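Local coordinates for basic blue protein (Cucumis sativus, PDB 2CBP), which binds a single copper ion in a type 1 (blue) site and probably carries electrons as a plant phytocyanin, at residues 1-13 and 28-41. Sequence-based numbering, arbitrary orientation.
Residue 37 of segment 28-41 comes from a tag, linker or insertion. With CU (copper (II) ion), chain B.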
ATOM      1  N   ALA A   1       8.049 -13.465  -5.740  1.00 13.38           N
ATOM      2  CA  ALA A   1       7.371 -12.916  -6.910  1.00 14.93           C
ATOM      3  C   ALA A   1       7.085 -11.411  -6.662  1.00 15.19           C
ATOM      4  O   ALA A   1       6.929 -11.032  -5.507  1.00 14.68           O
ATOM      5  CB  ALA A   1       6.062 -13.592  -7.253  1.00 15.65           C
ATOM      6  N   VAL A   2       7.022 -10.718  -7.772  1.00 16.57           N
ATOM      7  CA  VAL A   2       6.726  -9.277  -7.767  1.00 15.02           C
ATOM      8  C   VAL A   2       5.341  -9.028  -8.349  1.00 13.85           C
ATOM      9  O   VAL A   2       4.942  -9.602  -9.363  1.00 15.78           O
ATOM     10  CB  VAL A   2       7.791  -8.511  -8.580  1.00 16.53           C
ATOM     11  CG1 VAL A   2       7.545  -7.014  -8.601  1.00 17.67           C
ATOM     12  CG2 VAL A   2       9.179  -8.882  -8.129  1.00 16.86           C
ATOM     13  N   TYR A   3       4.623  -8.147  -7.687  1.00  9.99           N
ATOM     14  CA  TYR A   3       3.289  -7.715  -8.064  1.00 10.09           C
ATOM     15  C   TYR A   3       3.313  -6.180  -8.220  1.00  6.45           C
ATOM     16  O   TYR A   3       3.904  -5.516  -7.367  1.00 15.43           O
ATOM     17  CB  TYR A   3       2.213  -8.066  -7.024  1.00 10.34           C
ATOM     18  CG  TYR A   3       2.074  -9.567  -6.843  1.00 15.23           C
ATOM     19  CD1 TYR A   3       2.987 -10.284  -6.077  1.00 15.14           C
ATOM     20  CD2 TYR A   3       1.040 -10.253  -7.475  1.00 18.78           C
ATOM     21  CE1 TYR A   3       2.888 -11.658  -5.918  1.00 18.65           C
ATOM     22  CE2 TYR A   3       0.923 -11.640  -7.328  1.00 24.83           C
ATOM     23  CZ  TYR A   3       1.850 -12.326  -6.548  1.00 21.91           C
ATOM     24  OH  TYR A   3       1.753 -13.681  -6.394  1.00 25.32           O
ATOM     25  N   VAL A   4       2.670  -5.749  -9.278  1.00  6.45           N
ATOM     26  CA  VAL A   4       2.564  -4.303  -9.544  1.00  8.98           C
ATOM     27  C   VAL A   4       1.165  -3.895  -9.032  1.00  5.18           C
ATOM     28  O   VAL A   4       0.119  -4.261  -9.588  1.00 10.66           O
ATOM     29  CB  VAL A   4       2.823  -3.961 -11.012  1.00  6.26           C
ATOM     30  CG1 VAL A   4       2.780  -2.441 -11.235  1.00 11.14           C
ATOM     31  CG2 VAL A   4       4.114  -4.575 -11.520  1.00  7.39           C
ATOM     32  N   VAL A   5       1.203  -3.175  -7.938  1.00  6.80           N
ATOM     33  CA  VAL A   5      -0.034  -2.679  -7.306  1.00  9.19           C
ATOM     34  C   VAL A   5      -0.856  -1.832  -8.261  1.00  4.89           C
ATOM     35  O   VAL A   5      -0.367  -0.825  -8.818  1.00 10.70           O
ATOM     36  CB  VAL A   5       0.342  -1.886  -6.031  1.00  9.00           C
ATOM     37  CG1 VAL A   5      -0.920  -1.293  -5.393  1.00 11.92           C
ATOM     38  CG2 VAL A   5       1.152  -2.708  -5.069  1.00  9.05           C
ATOM     39  N   GLY A   6      -2.101  -2.211  -8.452  1.00  7.62           N
ATOM     40  CA  GLY A   6      -3.047  -1.525  -9.327  1.00  6.27           C
ATOM     41  C   GLY A   6      -2.847  -1.833 -10.799  1.00  6.22           C
ATOM     42  O   GLY A   6      -3.521  -1.215 -11.674  1.00  7.88           O
ATOM     43  N   GLY A   7      -1.963  -2.773 -11.104  1.00  5.25           N
ATOM     44  CA  GLY A   7      -1.720  -3.117 -12.531  1.00  7.89           C
ATOM     45  C   GLY A   7      -1.219  -1.905 -13.327  1.00  8.32           C
ATOM     46  O   GLY A   7      -0.376  -1.115 -12.856  1.00  8.87           O
ATOM     47  N   SER A   8      -1.772  -1.759 -14.535  1.00  6.41           N
ATOM     48  CA  SER A   8      -1.365  -0.672 -15.419  1.00 10.09           C
ATOM     49  C   SER A   8      -1.707   0.709 -14.900  1.00 11.10           C
ATOM     50  O   SER A   8      -1.018   1.687 -15.306  1.00 11.27           O
ATOM     51  CB  SER A   8      -1.839  -0.951 -16.847  1.00 12.94           C
ATOM     52  OG  SER A   8      -1.087  -2.077 -17.319  1.00 16.07           O
ATOM     53  N   GLY A   9      -2.667   0.800 -14.027  1.00 11.08           N
ATOM     54  CA  GLY A   9      -3.068   2.088 -13.431  1.00 15.00           C
ATOM     55  C   GLY A   9      -2.164   2.565 -12.302  1.00 15.16           C
ATOM     56  O   GLY A   9      -2.202   3.761 -11.924  1.00 12.79           O
ATOM     57  N   GLY A  10      -1.346   1.664 -11.769  1.00  7.57           N
ATOM     58  CA  GLY A  10      -0.431   1.921 -10.694  1.00  7.97           C
ATOM     59  C   GLY A  10      -1.194   2.190  -9.383  1.00  7.24           C
ATOM     60  O   GLY A  10      -2.368   1.867  -9.284  1.00  7.92           O
ATOM     61  N   TRP A  11      -0.460   2.755  -8.470  1.00  7.92           N
ATOM     62  CA  TRP A  11      -0.911   3.123  -7.099  1.00  7.44           C
ATOM     63  C   TRP A  11      -1.763   4.381  -7.267  1.00  6.99           C
ATOM     64  O   TRP A  11      -1.233   5.432  -7.599  1.00  5.71           O
ATOM     65  CB  TRP A  11       0.270   3.262  -6.182  1.00  5.31           C
ATOM     66  CG  TRP A  11       0.133   3.692  -4.777  1.00  4.04           C
ATOM     67  CD1 TRP A  11       0.805   4.697  -4.165  1.00  5.38           C
ATOM     68  CD2 TRP A  11      -0.705   3.108  -3.766  1.00  3.40           C
ATOM     69  NE1 TRP A  11       0.470   4.797  -2.816  1.00  8.20           N
ATOM     70  CE2 TRP A  11      -0.469   3.817  -2.566  1.00  7.77           C
ATOM     71  CE3 TRP A  11      -1.602   2.050  -3.772  1.00  6.72           C
ATOM     72  CZ2 TRP A  11      -1.120   3.512  -1.383  1.00  6.29           C
ATOM     73  CZ3 TRP A  11      -2.251   1.737  -2.579  1.00  7.66           C
ATOM     74  CH2 TRP A  11      -2.021   2.460  -1.419  1.00  5.52           C
ATOM     75  N   THR A  12      -3.052   4.179  -7.057  1.00  6.62           N
ATOM     76  CA  THR A  12      -4.015   5.287  -7.233  1.00 10.40           C
ATOM     77  C   THR A  12      -5.240   5.125  -6.369  1.00 14.24           C
ATOM     78  O   THR A  12      -5.290   4.232  -5.495  1.00 10.42           O
ATOM     79  CB  THR A  12      -4.302   5.317  -8.747  1.00 18.00           C
ATOM     80  OG1 THR A  12      -5.002   6.519  -8.965  1.00 14.91           O
ATOM     81  CG2 THR A  12      -5.084   4.098  -9.225  1.00 14.28           C
ATOM     82  N   PHE A  13      -6.224   5.976  -6.592  0.50 11.11           N
ATOM     83  CA  PHE A  13      -7.494   6.010  -5.868  0.50 13.05           C
ATOM     84  C   PHE A  13      -8.363   4.777  -6.097  0.50 11.76           C
ATOM     85  O   PHE A  13      -8.228   4.082  -7.111  0.50 10.66           O
ATOM     86  CB  PHE A  13      -8.285   7.279  -6.243  0.50 12.06           C
ATOM     87  CG  PHE A  13      -7.570   8.575  -5.995  0.50 11.10           C
ATOM     88  CD1 PHE A  13      -7.549   9.138  -4.726  0.50 12.39           C
ATOM     89  CD2 PHE A  13      -6.931   9.237  -7.050  0.50 12.22           C
ATOM     90  CE1 PHE A  13      -6.893  10.346  -4.491  0.50 11.75           C
ATOM     91  CE2 PHE A  13      -6.269  10.448  -6.835  0.50 11.57           C
ATOM     92  CZ  PHE A  13      -6.255  10.994  -5.540  0.50 10.63           C
ATOM     93  N   ASP A  28       7.545 -11.953  -0.983  1.00 10.83           N
ATOM     94  CA  ASP A  28       7.016 -11.395  -2.252  1.00 11.29           C
ATOM     95  C   ASP A  28       7.270  -9.871  -2.150  1.00 11.32           C
ATOM     96  O   ASP A  28       7.465  -9.313  -1.054  1.00 12.04           O
ATOM     97  CB  ASP A  28       5.578 -11.743  -2.500  1.00 11.00           C
ATOM     98  CG  ASP A  28       5.286 -13.124  -3.020  1.00 13.05           C
ATOM     99  OD1 ASP A  28       6.282 -13.864  -3.321  1.00 11.14           O
ATOM    100  OD2 ASP A  28       4.133 -13.540  -3.177  1.00 12.86           O
ATOM    101  N   ILE A  29       7.283  -9.232  -3.300  1.00 10.54           N
ATOM    102  CA  ILE A  29       7.505  -7.803  -3.438  1.00  8.12           C
ATOM    103  C   ILE A  29       6.307  -7.105  -4.089  1.00  6.83           C
ATOM    104  O   ILE A  29       5.754  -7.550  -5.090  1.00  7.71           O
ATOM    105  CB  ILE A  29       8.732  -7.490  -4.310  1.00 13.49           C
ATOM    106  CG1 ILE A  29       9.959  -8.058  -3.623  1.00 21.04           C
ATOM    107  CG2 ILE A  29       8.905  -5.996  -4.529  1.00  9.11           C
ATOM    108  CD1 ILE A  29      11.189  -8.193  -4.520  1.00 27.04           C
ATOM    109  N   LEU A  30       5.948  -5.976  -3.465  1.00  6.97           N
ATOM    110  CA  LEU A  30       4.877  -5.129  -3.976  1.00  5.64           C
ATOM    111  C   LEU A  30       5.626  -3.917  -4.595  1.00  5.50           C
ATOM    112  O   LEU A  30       6.489  -3.351  -3.913  1.00  7.43           O
ATOM    113  CB  LEU A  30       3.892  -4.627  -2.956  1.00  7.23           C
ATOM    114  CG  LEU A  30       3.055  -5.654  -2.205  1.00  4.90           C
ATOM    115  CD1 LEU A  30       1.959  -4.943  -1.463  1.00  8.13           C
ATOM    116  CD2 LEU A  30       2.512  -6.703  -3.123  1.00  9.25           C
ATOM    117  N   LEU A  31       5.280  -3.650  -5.819  1.00  5.89           N
ATOM    118  CA  LEU A  31       5.876  -2.519  -6.569  1.00  7.84           C
ATOM    119  C   LEU A  31       4.807  -1.440  -6.755  1.00  3.98           C
ATOM    120  O   LEU A  31       3.769  -1.674  -7.370  1.00  3.82           O
ATOM    121  CB  LEU A  31       6.426  -3.011  -7.884  0.50  6.87           C
ATOM    122  CG  LEU A  31       7.324  -2.063  -8.676  0.50  9.78           C
ATOM    123  CD1 LEU A  31       8.280  -2.902  -9.484  0.50  9.68           C
ATOM    124  CD2 LEU A  31       6.540  -1.117  -9.547  0.50 11.84           C
ATOM    125  N   PHE A  32       5.119  -0.269  -6.219  1.00  4.11           N
ATOM    126  CA  PHE A  32       4.248   0.899  -6.231  1.00  2.16           C
ATOM    127  C   PHE A  32       4.763   1.988  -7.173  1.00  3.86           C
ATOM    128  O   PHE A  32       5.829   2.550  -6.901  1.00  6.19           O
ATOM    129  CB  PHE A  32       4.151   1.497  -4.805  1.00  3.98           C
ATOM    130  CG  PHE A  32       3.516   0.646  -3.741  1.00  4.22           C
ATOM    131  CD1 PHE A  32       4.236  -0.332  -3.078  1.00  5.45           C
ATOM    132  CD2 PHE A  32       2.171   0.854  -3.392  1.00  8.79           C
ATOM    133  CE1 PHE A  32       3.644  -1.129  -2.097  1.00  3.40           C
ATOM    134  CE2 PHE A  32       1.560   0.080  -2.400  1.00  7.71           C
ATOM    135  CZ  PHE A  32       2.316  -0.907  -1.756  1.00  3.57           C
ATOM    136  N   ASN A  33       3.954   2.241  -8.188  1.00 10.40           N
ATOM    137  CA  ASN A  33       4.254   3.271  -9.187  1.00  8.01           C
ATOM    138  C   ASN A  33       3.299   4.464  -9.043  1.00  6.30           C
ATOM    139  O   ASN A  33       2.070   4.243  -9.128  1.00  4.09           O
ATOM    140  CB  ASN A  33       4.115   2.744 -10.615  1.00  8.02           C
ATOM    141  CG  ASN A  33       5.125   1.695 -11.023  1.00  8.72           C
ATOM    142  OD1 ASN A  33       6.328   1.833 -10.785  1.00 12.12           O
ATOM    143  ND2 ASN A  33       4.603   0.674 -11.667  1.00 12.22           N
ATOM    144  N   TYR A  34       3.892   5.639  -8.920  1.00  5.91           N
ATOM    145  CA  TYR A  34       3.090   6.869  -8.803  1.00  6.02           C
ATOM    146  C   TYR A  34       3.950   8.115  -8.900  1.00  8.40           C
ATOM    147  O   TYR A  34       5.200   8.057  -8.859  1.00  5.20           O
ATOM    148  CB  TYR A  34       2.365   6.851  -7.393  1.00  4.95           C
ATOM    149  CG  TYR A  34       3.413   6.759  -6.329  1.00  2.25           C
ATOM    150  CD1 TYR A  34       3.985   5.532  -5.948  1.00  3.00           C
ATOM    151  CD2 TYR A  34       3.887   7.921  -5.679  1.00  3.68           C
ATOM    152  CE1 TYR A  34       4.969   5.460  -5.010  1.00  2.00           C
ATOM    153  CE2 TYR A  34       4.883   7.843  -4.729  1.00  5.18           C
ATOM    154  CZ  TYR A  34       5.432   6.611  -4.380  1.00  5.88           C
ATOM    155  OH  TYR A  34       6.426   6.631  -3.436  1.00  6.12           O
ATOM    156  N   ASN A  35       3.253   9.238  -8.973  1.00  8.96           N
ATOM    157  CA  ASN A  35       3.869  10.583  -9.002  1.00  6.56           C
ATOM    158  C   ASN A  35       4.048  11.045  -7.563  1.00  2.00           C
ATOM    159  O   ASN A  35       3.022  11.398  -6.973  1.00  5.63           O
ATOM    160  CB  ASN A  35       2.918  11.529  -9.740  1.00 11.35           C
ATOM    161  CG  ASN A  35       3.526  12.931  -9.860  1.00 15.19           C
ATOM    162  OD1 ASN A  35       4.406  13.324  -9.084  1.00 12.28           O
ATOM    163  ND2 ASN A  35       3.050  13.668 -10.860  1.00 14.13           N
ATOM    164  N   PRO A  36       5.245  11.067  -7.048  1.00  2.38           N
ATOM    165  CA  PRO A  36       5.532  11.452  -5.664  1.00  6.93           C
ATOM    166  C   PRO A  36       5.178  12.848  -5.261  1.00  4.50           C
ATOM    167  O   PRO A  36       5.191  13.121  -4.026  1.00  6.17           O
ATOM    168  CB  PRO A  36       7.016  11.119  -5.427  1.00  9.82           C
ATOM    169  CG  PRO A  36       7.608  11.149  -6.824  1.00 13.90           C
ATOM    170  CD  PRO A  36       6.494  10.639  -7.726  1.00 11.02           C
ATOM    171  N   SER A  37       4.889  13.693  -6.218  1.00  5.88           N
ATOM    172  CA  SER A  37       4.457  15.071  -5.909  1.00  9.77           C
ATOM    173  C   SER A  37       2.980  15.034  -5.464  1.00 10.26           C
ATOM    174  O   SER A  37       2.524  15.981  -4.809  1.00 10.12           O
ATOM    175  CB  SER A  37       4.645  16.011  -7.083  0.50 10.38           C
ATOM    176  OG  SER A  37       3.662  15.850  -8.072  0.50  9.91           O
ATOM    177  N   MET A  38       2.297  13.934  -5.800  1.00  5.12           N
ATOM    178  CA  MET A  38       0.894  13.770  -5.510  1.00  6.88           C
ATOM    179  C   MET A  38       0.467  12.618  -4.628  1.00  5.75           C
ATOM    180  O   MET A  38      -0.713  12.574  -4.244  1.00  4.25           O
ATOM    181  CB  MET A  38       0.167  13.527  -6.895  0.50 10.35           C
ATOM    182  CG  MET A  38       0.551  14.615  -7.870  0.50 15.79           C
ATOM    183  SD  MET A  38      -0.513  14.713  -9.305  0.50 18.89           S
ATOM    184  CE  MET A  38      -0.541  12.985  -9.822  0.50 22.45           C
ATOM    185  N   HIS A  39       1.364  11.700  -4.382  1.00  4.50           N
ATOM    186  CA  HIS A  39       1.086  10.496  -3.586  1.00  7.52           C
ATOM    187  C   HIS A  39       2.335   9.964  -2.879  1.00  5.92           C
ATOM    188  O   HIS A  39       3.451  10.321  -3.206  1.00  5.49           O
ATOM    189  CB  HIS A  39       0.547   9.394  -4.503  1.00  4.36           C
ATOM    190  CG  HIS A  39      -0.695   9.642  -5.290  1.00  7.01           C
ATOM    191  ND1 HIS A  39      -1.976   9.641  -4.727  1.00  6.29           N
ATOM    192  CD2 HIS A  39      -0.811   9.876  -6.641  1.00  7.35           C
ATOM    193  CE1 HIS A  39      -2.789   9.887  -5.712  1.00  5.93           C
ATOM    194  NE2 HIS A  39      -2.144  10.035  -6.879  1.00  7.82           N
ATOM    195  N   ASN A  40       2.105   9.080  -1.913  1.00  5.99           N
ATOM    196  CA  ASN A  40       3.129   8.423  -1.120  1.00  2.00           C
ATOM    197  C   ASN A  40       2.579   7.014  -0.754  1.00  2.00           C
ATOM    198  O   ASN A  40       1.447   6.657  -1.076  1.00  2.51           O
ATOM    199  CB  ASN A  40       3.603   9.181   0.138  1.00  3.18           C
ATOM    200  CG  ASN A  40       2.514   9.486   1.127  1.00  5.17           C
ATOM    201  OD1 ASN A  40       1.450   8.816   1.142  1.00  4.92           O
ATOM    202  ND2 ASN A  40       2.688  10.516   1.963  1.00  8.18           N
ATOM    203  N   VAL A  41       3.478   6.288  -0.095  1.00  2.12           N
ATOM    204  CA  VAL A  41       3.150   4.927   0.395  1.00  4.42           C
ATOM    205  C   VAL A  41       3.531   4.966   1.877  1.00  5.38           C
ATOM    206  O   VAL A  41       4.699   5.290   2.212  1.00  7.36           O
ATOM    207  CB  VAL A  41       3.881   3.822  -0.400  1.00  8.06           C
ATOM    208  CG1 VAL A  41       3.604   2.431   0.169  1.00  7.39           C
ATOM    209  CG2 VAL A  41       3.595   3.878  -1.888  1.00  7.07           C
TER
HETATM  210 CU    CU B  97      -2.470   9.440  -2.872  1.00  5.01          CU
HETATM  211  O   HOH W   1       2.278   0.205  -8.834  1.00  5.01           O
HETATM  212  O   HOH W   2       1.957   0.666 -12.917  1.00 14.86           O
HETATM  213  O   HOH W   3      -3.606   9.266  -9.688  1.00 28.07           O
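Phe32 turns its edge onto one face of Trp11, Phe32 CD2 lying 3.7 Å from Trp11 CD2 with the planes at 87°, a T-shaped stack. The Phe32 ring is itself sandwiched between valine methyls, small enough to sit flat on it: Val5 CG2 makes a CH-pi contact over the centre of one face, and Val41 CG1 sits over the other. The CD1 edge of Trp11 meets the face of Tyr34 in an offset edge-to-face pair. Trp11 CG lies anti to its own backbone N (chi1 177°), which sets the indole between Phe32 and Asn40. Indole suits this place, joining a broad apolar face to an N-H: NE1 gives Asn40 O an almost straight bond of 2.7 Å, in the ring plane but well above the carbonyl plane. Were Trp11 an alanine, Asn40 O would probably lose this donor and the edge of Phe32 its aromatic face. Strands 2-4 and 29-33 run parallel, and the terminal amine of Ala1 forms a salt bridge with Asp28 OD1. Where the strands part, a water links Val5 O, Leu31 O and Asn33 N. His39 ND1 binds copper at 1.9 Å, with Cys79, His84 and Met89 completing the site. Satisfying the carbonyl of buried Asn40 probably helps fix the backbone beside this ligand.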